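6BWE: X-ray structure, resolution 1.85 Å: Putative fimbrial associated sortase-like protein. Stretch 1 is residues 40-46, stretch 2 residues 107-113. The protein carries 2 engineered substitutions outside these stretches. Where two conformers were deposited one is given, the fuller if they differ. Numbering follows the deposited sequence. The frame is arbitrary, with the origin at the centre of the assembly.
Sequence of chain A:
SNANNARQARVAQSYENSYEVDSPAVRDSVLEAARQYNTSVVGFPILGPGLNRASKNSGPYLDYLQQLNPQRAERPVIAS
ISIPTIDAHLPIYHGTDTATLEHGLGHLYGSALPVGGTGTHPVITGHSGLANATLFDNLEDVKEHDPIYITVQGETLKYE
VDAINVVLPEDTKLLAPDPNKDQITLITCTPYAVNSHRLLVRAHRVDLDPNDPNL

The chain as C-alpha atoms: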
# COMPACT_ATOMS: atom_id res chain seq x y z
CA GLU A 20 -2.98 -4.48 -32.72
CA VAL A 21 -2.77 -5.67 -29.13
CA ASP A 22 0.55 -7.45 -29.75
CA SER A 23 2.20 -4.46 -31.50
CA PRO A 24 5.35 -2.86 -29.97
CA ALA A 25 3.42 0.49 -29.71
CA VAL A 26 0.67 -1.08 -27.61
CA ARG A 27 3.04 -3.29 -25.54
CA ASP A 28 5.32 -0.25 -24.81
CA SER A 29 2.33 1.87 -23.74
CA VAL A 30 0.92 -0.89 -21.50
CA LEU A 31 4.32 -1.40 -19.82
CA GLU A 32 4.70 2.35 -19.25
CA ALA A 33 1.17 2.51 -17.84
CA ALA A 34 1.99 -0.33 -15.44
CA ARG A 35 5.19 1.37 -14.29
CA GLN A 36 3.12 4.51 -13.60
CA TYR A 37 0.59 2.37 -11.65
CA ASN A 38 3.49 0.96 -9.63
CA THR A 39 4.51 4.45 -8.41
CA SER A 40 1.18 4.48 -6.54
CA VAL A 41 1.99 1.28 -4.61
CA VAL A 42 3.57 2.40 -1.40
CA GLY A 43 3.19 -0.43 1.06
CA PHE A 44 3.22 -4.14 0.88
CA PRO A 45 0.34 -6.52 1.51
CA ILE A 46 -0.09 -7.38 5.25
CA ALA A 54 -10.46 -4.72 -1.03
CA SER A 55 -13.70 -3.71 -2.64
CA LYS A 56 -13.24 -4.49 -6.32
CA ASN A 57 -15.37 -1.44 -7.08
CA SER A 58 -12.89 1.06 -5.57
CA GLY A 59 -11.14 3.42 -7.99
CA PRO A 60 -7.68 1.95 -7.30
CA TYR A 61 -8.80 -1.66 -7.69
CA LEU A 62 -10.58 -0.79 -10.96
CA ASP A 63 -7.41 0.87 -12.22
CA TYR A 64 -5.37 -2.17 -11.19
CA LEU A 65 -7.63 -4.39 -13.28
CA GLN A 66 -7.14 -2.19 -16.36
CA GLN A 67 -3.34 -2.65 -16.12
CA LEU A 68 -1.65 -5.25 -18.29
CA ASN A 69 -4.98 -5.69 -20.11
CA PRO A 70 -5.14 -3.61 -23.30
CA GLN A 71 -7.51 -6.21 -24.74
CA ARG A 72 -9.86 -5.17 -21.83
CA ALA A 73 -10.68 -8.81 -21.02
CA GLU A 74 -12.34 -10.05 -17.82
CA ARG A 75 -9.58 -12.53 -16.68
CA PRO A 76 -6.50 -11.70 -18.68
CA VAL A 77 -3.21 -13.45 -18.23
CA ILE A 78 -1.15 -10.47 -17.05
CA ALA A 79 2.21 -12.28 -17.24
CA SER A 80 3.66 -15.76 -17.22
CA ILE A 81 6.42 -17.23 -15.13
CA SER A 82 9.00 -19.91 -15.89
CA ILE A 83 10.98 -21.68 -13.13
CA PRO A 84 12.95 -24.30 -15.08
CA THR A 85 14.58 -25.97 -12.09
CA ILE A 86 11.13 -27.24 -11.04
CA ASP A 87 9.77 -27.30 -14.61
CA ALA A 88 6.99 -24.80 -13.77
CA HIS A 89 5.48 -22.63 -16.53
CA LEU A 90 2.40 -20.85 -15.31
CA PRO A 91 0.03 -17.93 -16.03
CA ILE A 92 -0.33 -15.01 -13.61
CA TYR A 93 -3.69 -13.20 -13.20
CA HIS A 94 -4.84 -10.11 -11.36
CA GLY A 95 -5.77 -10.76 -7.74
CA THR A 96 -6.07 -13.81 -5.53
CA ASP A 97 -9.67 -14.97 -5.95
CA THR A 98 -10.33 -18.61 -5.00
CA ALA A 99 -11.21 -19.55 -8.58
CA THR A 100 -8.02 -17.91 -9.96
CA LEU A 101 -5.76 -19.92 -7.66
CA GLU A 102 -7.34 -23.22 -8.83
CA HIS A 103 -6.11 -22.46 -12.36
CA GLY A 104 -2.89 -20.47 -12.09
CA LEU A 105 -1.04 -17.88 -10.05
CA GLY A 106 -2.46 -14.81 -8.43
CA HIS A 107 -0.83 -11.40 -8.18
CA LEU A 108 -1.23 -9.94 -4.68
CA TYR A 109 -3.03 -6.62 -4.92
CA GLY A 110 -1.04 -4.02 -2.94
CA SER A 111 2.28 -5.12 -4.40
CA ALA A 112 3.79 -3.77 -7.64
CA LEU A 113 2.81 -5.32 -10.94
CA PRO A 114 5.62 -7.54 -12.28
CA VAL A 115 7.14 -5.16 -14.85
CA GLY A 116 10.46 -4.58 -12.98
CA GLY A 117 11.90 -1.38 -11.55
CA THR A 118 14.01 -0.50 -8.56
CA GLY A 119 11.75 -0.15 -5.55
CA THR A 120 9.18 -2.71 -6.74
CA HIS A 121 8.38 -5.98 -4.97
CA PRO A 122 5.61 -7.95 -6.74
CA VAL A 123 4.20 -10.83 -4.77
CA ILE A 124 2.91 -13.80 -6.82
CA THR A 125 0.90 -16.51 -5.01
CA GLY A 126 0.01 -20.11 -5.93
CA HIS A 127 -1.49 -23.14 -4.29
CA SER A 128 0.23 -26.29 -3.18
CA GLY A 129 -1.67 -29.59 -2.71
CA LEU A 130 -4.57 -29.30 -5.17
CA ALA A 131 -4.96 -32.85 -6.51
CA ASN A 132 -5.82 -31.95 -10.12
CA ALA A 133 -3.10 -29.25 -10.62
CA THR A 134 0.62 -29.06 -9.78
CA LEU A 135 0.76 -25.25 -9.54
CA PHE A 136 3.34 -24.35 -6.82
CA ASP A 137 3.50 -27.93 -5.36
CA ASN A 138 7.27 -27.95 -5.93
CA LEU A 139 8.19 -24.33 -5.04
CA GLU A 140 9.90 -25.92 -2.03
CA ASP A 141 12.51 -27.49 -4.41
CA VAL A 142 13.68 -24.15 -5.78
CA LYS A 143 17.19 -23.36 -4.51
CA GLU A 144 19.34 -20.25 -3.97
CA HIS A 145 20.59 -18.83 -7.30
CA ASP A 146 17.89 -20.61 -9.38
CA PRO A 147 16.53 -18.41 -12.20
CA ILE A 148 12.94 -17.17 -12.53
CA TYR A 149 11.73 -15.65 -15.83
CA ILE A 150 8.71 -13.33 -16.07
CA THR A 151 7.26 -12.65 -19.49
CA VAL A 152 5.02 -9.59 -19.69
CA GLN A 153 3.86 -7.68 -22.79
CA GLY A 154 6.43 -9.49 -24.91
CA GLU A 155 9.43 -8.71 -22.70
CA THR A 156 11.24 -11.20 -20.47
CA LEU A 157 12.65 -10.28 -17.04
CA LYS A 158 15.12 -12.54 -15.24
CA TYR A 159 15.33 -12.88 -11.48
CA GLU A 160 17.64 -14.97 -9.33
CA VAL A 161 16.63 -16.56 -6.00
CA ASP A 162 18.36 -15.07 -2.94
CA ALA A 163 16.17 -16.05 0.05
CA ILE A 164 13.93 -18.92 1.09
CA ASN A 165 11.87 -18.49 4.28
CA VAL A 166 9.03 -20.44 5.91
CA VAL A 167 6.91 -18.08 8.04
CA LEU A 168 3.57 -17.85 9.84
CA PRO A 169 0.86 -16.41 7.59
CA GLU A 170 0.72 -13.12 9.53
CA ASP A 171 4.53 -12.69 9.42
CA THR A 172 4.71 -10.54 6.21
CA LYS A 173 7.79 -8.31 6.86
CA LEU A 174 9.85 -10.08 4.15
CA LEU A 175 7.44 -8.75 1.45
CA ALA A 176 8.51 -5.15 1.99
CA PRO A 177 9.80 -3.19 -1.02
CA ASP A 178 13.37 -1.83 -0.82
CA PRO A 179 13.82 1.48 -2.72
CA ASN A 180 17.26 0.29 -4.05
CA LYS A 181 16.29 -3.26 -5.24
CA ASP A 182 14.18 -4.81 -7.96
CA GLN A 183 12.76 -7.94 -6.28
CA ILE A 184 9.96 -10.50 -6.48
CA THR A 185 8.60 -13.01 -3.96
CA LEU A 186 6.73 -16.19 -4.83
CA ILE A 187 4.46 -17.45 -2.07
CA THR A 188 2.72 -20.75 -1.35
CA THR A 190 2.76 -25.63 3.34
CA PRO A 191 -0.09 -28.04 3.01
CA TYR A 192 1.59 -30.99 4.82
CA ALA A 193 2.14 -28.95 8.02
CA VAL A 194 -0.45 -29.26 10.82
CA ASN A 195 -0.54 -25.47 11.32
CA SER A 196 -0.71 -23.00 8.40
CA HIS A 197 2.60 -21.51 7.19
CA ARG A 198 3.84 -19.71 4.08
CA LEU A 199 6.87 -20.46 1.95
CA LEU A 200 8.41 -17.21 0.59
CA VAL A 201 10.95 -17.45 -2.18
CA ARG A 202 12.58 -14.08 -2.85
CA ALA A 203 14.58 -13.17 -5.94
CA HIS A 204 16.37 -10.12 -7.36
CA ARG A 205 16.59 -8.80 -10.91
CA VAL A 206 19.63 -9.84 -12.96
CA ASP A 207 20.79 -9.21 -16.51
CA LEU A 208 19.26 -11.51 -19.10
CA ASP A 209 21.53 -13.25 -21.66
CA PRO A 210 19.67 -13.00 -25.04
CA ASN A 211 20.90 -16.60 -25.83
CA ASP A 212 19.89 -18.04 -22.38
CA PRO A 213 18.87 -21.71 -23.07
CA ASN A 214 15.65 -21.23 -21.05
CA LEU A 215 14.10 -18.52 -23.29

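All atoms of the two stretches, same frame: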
# COMPACT_ATOMS: atom_id res chain seq x y z
N SER A 40 2.27 4.30 -7.51
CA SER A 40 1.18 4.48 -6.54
C SER A 40 1.15 3.42 -5.43
O SER A 40 0.40 3.56 -4.47
CB SER A 40 -0.18 4.48 -7.27
OG SER A 40 -0.62 3.15 -7.60
N VAL A 41 1.94 2.35 -5.57
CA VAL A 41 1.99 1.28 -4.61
C VAL A 41 3.03 1.65 -3.57
O VAL A 41 4.23 1.64 -3.83
CB VAL A 41 2.40 -0.06 -5.27
CG1 VAL A 41 2.51 -1.18 -4.21
CG2 VAL A 41 1.37 -0.43 -6.34
N VAL A 42 2.59 1.94 -2.37
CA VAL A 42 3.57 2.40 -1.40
C VAL A 42 3.74 1.47 -0.21
O VAL A 42 4.76 1.54 0.48
CB VAL A 42 3.32 3.87 -1.01
CG1 VAL A 42 3.62 4.77 -2.21
CG2 VAL A 42 1.90 4.06 -0.54
N GLY A 43 2.82 0.57 0.06
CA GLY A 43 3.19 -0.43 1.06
C GLY A 43 3.59 -1.79 0.51
O GLY A 43 4.20 -1.96 -0.57
N PHE A 44 3.27 -2.77 1.32
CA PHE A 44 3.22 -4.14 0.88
C PHE A 44 1.98 -4.74 1.49
O PHE A 44 1.45 -4.20 2.46
CB PHE A 44 4.48 -4.88 1.28
CG PHE A 44 4.76 -4.87 2.76
CD1 PHE A 44 4.34 -5.91 3.56
CD2 PHE A 44 5.49 -3.85 3.33
CE1 PHE A 44 4.62 -5.91 4.92
CE2 PHE A 44 5.80 -3.85 4.70
CZ PHE A 44 5.35 -4.89 5.49
N PRO A 45 1.51 -5.86 0.95
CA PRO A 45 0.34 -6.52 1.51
C PRO A 45 0.59 -7.19 2.86
O PRO A 45 1.45 -8.04 2.96
CB PRO A 45 -0.05 -7.56 0.44
CG PRO A 45 0.87 -7.33 -0.70
CD PRO A 45 2.05 -6.59 -0.20
N ILE A 46 -0.18 -6.79 3.88
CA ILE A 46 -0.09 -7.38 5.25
C ILE A 46 -1.37 -8.12 5.65
O ILE A 46 -1.60 -9.27 5.24
CB ILE A 46 0.25 -6.30 6.32
CG1 ILE A 46 -0.82 -5.19 6.33
CG2 ILE A 46 1.66 -5.75 6.09
CD1 ILE A 46 -0.37 -3.90 6.95
N HIS A 107 -1.64 -12.53 -8.58
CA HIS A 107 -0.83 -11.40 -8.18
C HIS A 107 -1.49 -10.76 -6.95
O HIS A 107 -2.69 -10.52 -6.96
CB HIS A 107 -0.68 -10.38 -9.31
CG HIS A 107 -0.06 -9.10 -8.86
ND1 HIS A 107 -0.82 -8.00 -8.51
CD2 HIS A 107 1.23 -8.78 -8.62
CE1 HIS A 107 0.00 -7.04 -8.09
NE2 HIS A 107 1.24 -7.50 -8.13
N LEU A 108 -0.70 -10.52 -5.90
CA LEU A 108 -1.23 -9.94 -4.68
C LEU A 108 -1.41 -8.43 -4.80
O LEU A 108 -0.43 -7.67 -4.83
CB LEU A 108 -0.34 -10.31 -3.49
CG LEU A 108 -0.84 -10.14 -2.07
CD1 LEU A 108 -2.25 -10.69 -1.85
CD2 LEU A 108 0.14 -10.82 -1.13
N TYR A 109 -2.66 -8.01 -4.90
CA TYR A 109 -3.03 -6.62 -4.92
C TYR A 109 -2.39 -5.90 -3.71
O TYR A 109 -2.43 -6.41 -2.57
CB TYR A 109 -4.57 -6.48 -4.88
CG TYR A 109 -4.94 -5.01 -4.82
CD1 TYR A 109 -4.75 -4.18 -5.93
CD2 TYR A 109 -5.41 -4.45 -3.64
CE1 TYR A 109 -5.05 -2.81 -5.85
CE2 TYR A 109 -5.70 -3.11 -3.55
CZ TYR A 109 -5.50 -2.29 -4.64
OH TYR A 109 -5.80 -0.96 -4.47
N GLY A 110 -1.80 -4.75 -3.96
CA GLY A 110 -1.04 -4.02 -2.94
C GLY A 110 0.46 -4.17 -3.06
O GLY A 110 1.20 -3.58 -2.26
N SER A 111 0.89 -5.01 -4.01
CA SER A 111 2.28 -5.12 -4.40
C SER A 111 2.37 -4.64 -5.85
O SER A 111 1.36 -4.60 -6.56
CB SER A 111 2.81 -6.55 -4.24
OG SER A 111 2.19 -7.47 -5.16
N ALA A 112 3.57 -4.27 -6.28
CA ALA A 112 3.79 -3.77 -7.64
C ALA A 112 3.47 -4.87 -8.66
O ALA A 112 3.64 -6.07 -8.40
CB ALA A 112 5.23 -3.32 -7.83
N LEU A 113 2.97 -4.44 -9.80
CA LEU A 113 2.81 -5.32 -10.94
C LEU A 113 4.18 -5.76 -11.46
O LEU A 113 5.16 -5.00 -11.35
CB LEU A 113 2.09 -4.56 -12.04
CG LEU A 113 0.63 -4.18 -11.80
CD1 LEU A 113 0.22 -3.19 -12.87
CD2 LEU A 113 -0.26 -5.41 -11.79
O HOH W 1 0.40 -1.58 -0.69

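How do the two backbones meet? Neither pairs with the other as a strand, and no direct hydrogen bond crosses between them. Residues 108 to 111 form a type II beta turn, closed by the backbone hydrogen bond from Ser111 N to Leu108 O at 3.1 Å, and the first stretch passes this turn in an irregular, mostly extended path. The closest approach of the two traces is at Pro45 and Gly110, whose CA atoms lie 5.3 Å apart; Phe44 CA and Ser111 CA follow at 5.5 Å, and Val41 CA and Ala112 CA at 6.2 Å. The contact is modest, burying 280 Å² in all.

Why is Gly110 at the centre of it? Its phi of 102° and psi of -5° suit the third position of a type II turn, where a CB would be jammed against the carbonyl oxygen of Tyr109. Its own carbonyl faces the first stretch: Gly110 O lies 3.4 Å from Val41 CG1, 3.8 Å from Phe44 CA and 3.7 Å from Pro45 CD. Gly43 O also comes within 3.8 Å of Gly110 O, two acceptors that cannot bond to each other. Water 1 supplies the polar link instead, donating a hydrogen bond from its oxygen to Gly110 O at 2.7 Å and accepting a weak one from Gly43 N at 3.3 Å.

Which side chains do the packing? Pro45 and Val41 both point toward the turn, and Pro45 has the larger area covered, 87 Å² against 57 Å². The proline ring lies against the turn, with Pro45 CG 3.6 Å from Leu108 CG in an apolar contact and 3.9 Å from Tyr109 O, while Pro45 CD reaches Ser111 CB at 4.1 Å. Val41, with chi1 in the t well, places CG1 against the backbone that leaves the turn, 3.8 Å from Ser111 C and 3.9 Å from Ala112 N. Phe44, between these two in sequence, directs its CA-to-CB bond away and contributes mainly through its backbone.

What steadies the turn that receives these groups? Ser111 OG donates a hydrogen bond to Leu108 O at 2.6 Å, so this carbonyl accepts from both the backbone and the side chain of the same serine. His107 NE2 donates to Ala112 O at 2.8 Å, tying together residues before and after the turn. These bonds all lie within the second stretch, whereas the direct contacts across the interface are van der Waals packing.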